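Local coordinates for protein Ufm1-specific protease (Caenorhabditis elegans, PDB 5EJJ) that cleaves the peptide bond at the C-terminal glycine of the ubiquitin-like modifier Ufm1 as a thiol protease, and is needed to localise certain odorant receptors to cilia, at residues Thr403-Phe408 with Phe452-Leu457. Residues are numbered along the deposited sequence; the frame is centred on the assembly and turned at random.
Sequences TIWSWF and FVLNEL
The indole of Trp405 meets Leu457 with its edge: the six-membered ring points its rim at Leu457, whose CB lies in the ring plane 3.7 Å from CH2 of Trp405 and equally close to CZ3. Leu454 comes to the same indole obliquely, its CD1 4.3 Å from Trp405 CE3, on neither a clean face nor a clean edge. Within the same helix as Trp405, CE3 of Trp407 sits 3.6 Å above the plane of the Phe408 ring, over its centre, and CG of Phe408 lies at the edge of the Trp407 ring, in its plane.

Trp405 reaches across because its CG stands anti to the backbone N (chi1 -170°), which carries the indole out from its helix toward helix 447-457. There its side chain and that of Leu457 cross at about a right angle. The pyrrole end turns to another part of the chain: NE1 gives its hydrogen to the carbonyl oxygen of Lys416, a bond that helps set the rotation of the ring, while Val418, Pro419 and Leu458 also touch the indole.

Leu454, three residues before Leu457, also uses its other branch, CD2 lying 4.2 Å from CG2 of Ile404, the residue before Trp405. The side-chain contacts across this interface are apolar. Leu454 leans on Phe401 as well, and Ile404 packs against Pro557 of strand 552-557.

With the segment axes 12.0 Å apart and running in roughly the same direction at 31°, the backbones are too far apart for close packing, and the large indole bridges the distance. The arrangement is hydrophobic helix-helix packing within the C78 peptidase domain, away from the assigned active-site residues; it joins helix 447-457 to helix 396-409, the helix whose first residue is Cys396, assigned as the probable active-site cysteine, as in other papain-like (clan CA) proteases.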
# COMPACT_ATOMS: atom_id res chain seq x y z
N THR A 403 -7.97 -12.19 -12.59
CA THR A 403 -7.67 -10.79 -12.33
C THR A 403 -8.67 -10.19 -11.35
O THR A 403 -8.29 -9.71 -10.30
CB THR A 403 -7.63 -9.97 -13.62
OG1 THR A 403 -6.54 -10.40 -14.43
CG2 THR A 403 -7.47 -8.50 -13.28
N ILE A 404 -9.96 -10.26 -11.65
CA ILE A 404 -10.95 -9.74 -10.71
C ILE A 404 -10.77 -10.34 -9.33
O ILE A 404 -11.01 -9.68 -8.31
CB ILE A 404 -12.40 -9.99 -11.21
CG1 ILE A 404 -12.63 -9.25 -12.53
CG2 ILE A 404 -13.44 -9.52 -10.20
CD1 ILE A 404 -13.95 -9.54 -13.13
N TRP A 405 -10.31 -11.58 -9.27
CA TRP A 405 -10.16 -12.24 -7.98
C TRP A 405 -9.00 -11.61 -7.24
O TRP A 405 -9.13 -11.20 -6.09
CB TRP A 405 -9.95 -13.75 -8.11
CG TRP A 405 -10.02 -14.48 -6.79
CD1 TRP A 405 -9.08 -14.48 -5.81
CD2 TRP A 405 -11.09 -15.30 -6.31
NE1 TRP A 405 -9.49 -15.25 -4.75
CE2 TRP A 405 -10.73 -15.76 -5.03
CE3 TRP A 405 -12.32 -15.70 -6.84
CZ2 TRP A 405 -11.54 -16.60 -4.28
CZ3 TRP A 405 -13.13 -16.53 -6.09
CH2 TRP A 405 -12.73 -16.98 -4.82
N SER A 406 -7.86 -11.53 -7.93
CA SER A 406 -6.66 -11.00 -7.33
C SER A 406 -6.91 -9.61 -6.75
O SER A 406 -6.36 -9.27 -5.70
CB SER A 406 -5.52 -10.97 -8.35
OG SER A 406 -5.62 -9.83 -9.18
N TRP A 407 -7.76 -8.83 -7.40
CA TRP A 407 -8.08 -7.51 -6.86
C TRP A 407 -8.71 -7.65 -5.50
O TRP A 407 -8.47 -6.83 -4.62
CB TRP A 407 -8.99 -6.73 -7.80
CG TRP A 407 -9.35 -5.35 -7.34
CD1 TRP A 407 -8.85 -4.19 -7.83
CD2 TRP A 407 -10.30 -4.98 -6.33
NE1 TRP A 407 -9.42 -3.11 -7.18
CE2 TRP A 407 -10.31 -3.58 -6.26
CE3 TRP A 407 -11.14 -5.70 -5.48
CZ2 TRP A 407 -11.12 -2.88 -5.37
CZ3 TRP A 407 -11.95 -4.99 -4.59
CH2 TRP A 407 -11.94 -3.61 -4.55
N PHE A 408 -9.52 -8.68 -5.30
CA PHE A 408 -10.19 -8.85 -4.01
C PHE A 408 -9.27 -9.29 -2.84
O PHE A 408 -9.56 -9.00 -1.67
CB PHE A 408 -11.44 -9.74 -4.13
CG PHE A 408 -12.66 -8.99 -4.61
CD1 PHE A 408 -12.98 -8.94 -5.96
CD2 PHE A 408 -13.48 -8.32 -3.70
CE1 PHE A 408 -14.10 -8.23 -6.39
CE2 PHE A 408 -14.60 -7.61 -4.12
CZ PHE A 408 -14.90 -7.56 -5.47
N PHE A 452 -21.38 -15.77 -11.58
CA PHE A 452 -21.96 -16.82 -10.75
C PHE A 452 -20.92 -17.48 -9.83
O PHE A 452 -21.17 -17.62 -8.63
CB PHE A 452 -22.64 -17.86 -11.65
CG PHE A 452 -23.32 -18.98 -10.90
CD1 PHE A 452 -24.57 -18.79 -10.31
CD2 PHE A 452 -22.70 -20.23 -10.79
CE1 PHE A 452 -25.19 -19.82 -9.62
CE2 PHE A 452 -23.32 -21.27 -10.10
CZ PHE A 452 -24.56 -21.07 -9.51
N VAL A 453 -19.79 -17.89 -10.41
CA VAL A 453 -18.64 -18.42 -9.67
C VAL A 453 -18.23 -17.46 -8.54
O VAL A 453 -18.06 -17.85 -7.39
CB VAL A 453 -17.43 -18.62 -10.61
CG1 VAL A 453 -16.25 -19.21 -9.85
CG2 VAL A 453 -17.80 -19.50 -11.78
N LEU A 454 -18.07 -16.20 -8.91
CA LEU A 454 -17.91 -15.09 -7.98
C LEU A 454 -18.96 -15.03 -6.87
O LEU A 454 -18.68 -14.57 -5.77
CB LEU A 454 -17.99 -13.78 -8.78
CG LEU A 454 -16.93 -12.71 -8.61
CD1 LEU A 454 -15.56 -13.36 -8.39
CD2 LEU A 454 -16.94 -11.88 -9.88
N ASN A 455 -20.19 -15.46 -7.16
CA ASN A 455 -21.27 -15.35 -6.17
C ASN A 455 -21.28 -16.47 -5.13
O ASN A 455 -21.84 -16.31 -4.04
CB ASN A 455 -22.64 -15.27 -6.84
CG ASN A 455 -23.76 -14.94 -5.85
OD1 ASN A 455 -23.53 -14.32 -4.80
ND2 ASN A 455 -24.98 -15.36 -6.18
N GLU A 456 -20.65 -17.60 -5.44
CA GLU A 456 -20.64 -18.68 -4.47
C GLU A 456 -19.25 -19.14 -4.05
O GLU A 456 -19.12 -19.98 -3.16
CB GLU A 456 -21.52 -19.86 -4.91
CG GLU A 456 -20.99 -20.63 -6.09
CD GLU A 456 -21.99 -21.66 -6.57
OE1 GLU A 456 -23.15 -21.59 -6.10
OE2 GLU A 456 -21.63 -22.53 -7.40
N LEU A 457 -18.22 -18.60 -4.68
CA LEU A 457 -16.88 -18.75 -4.10
C LEU A 457 -16.55 -17.55 -3.21
O LEU A 457 -15.64 -17.62 -2.40
CB LEU A 457 -15.80 -18.94 -5.18
CG LEU A 457 -15.93 -20.22 -6.00
CD1 LEU A 457 -14.64 -20.55 -6.77
CD2 LEU A 457 -16.36 -21.36 -5.10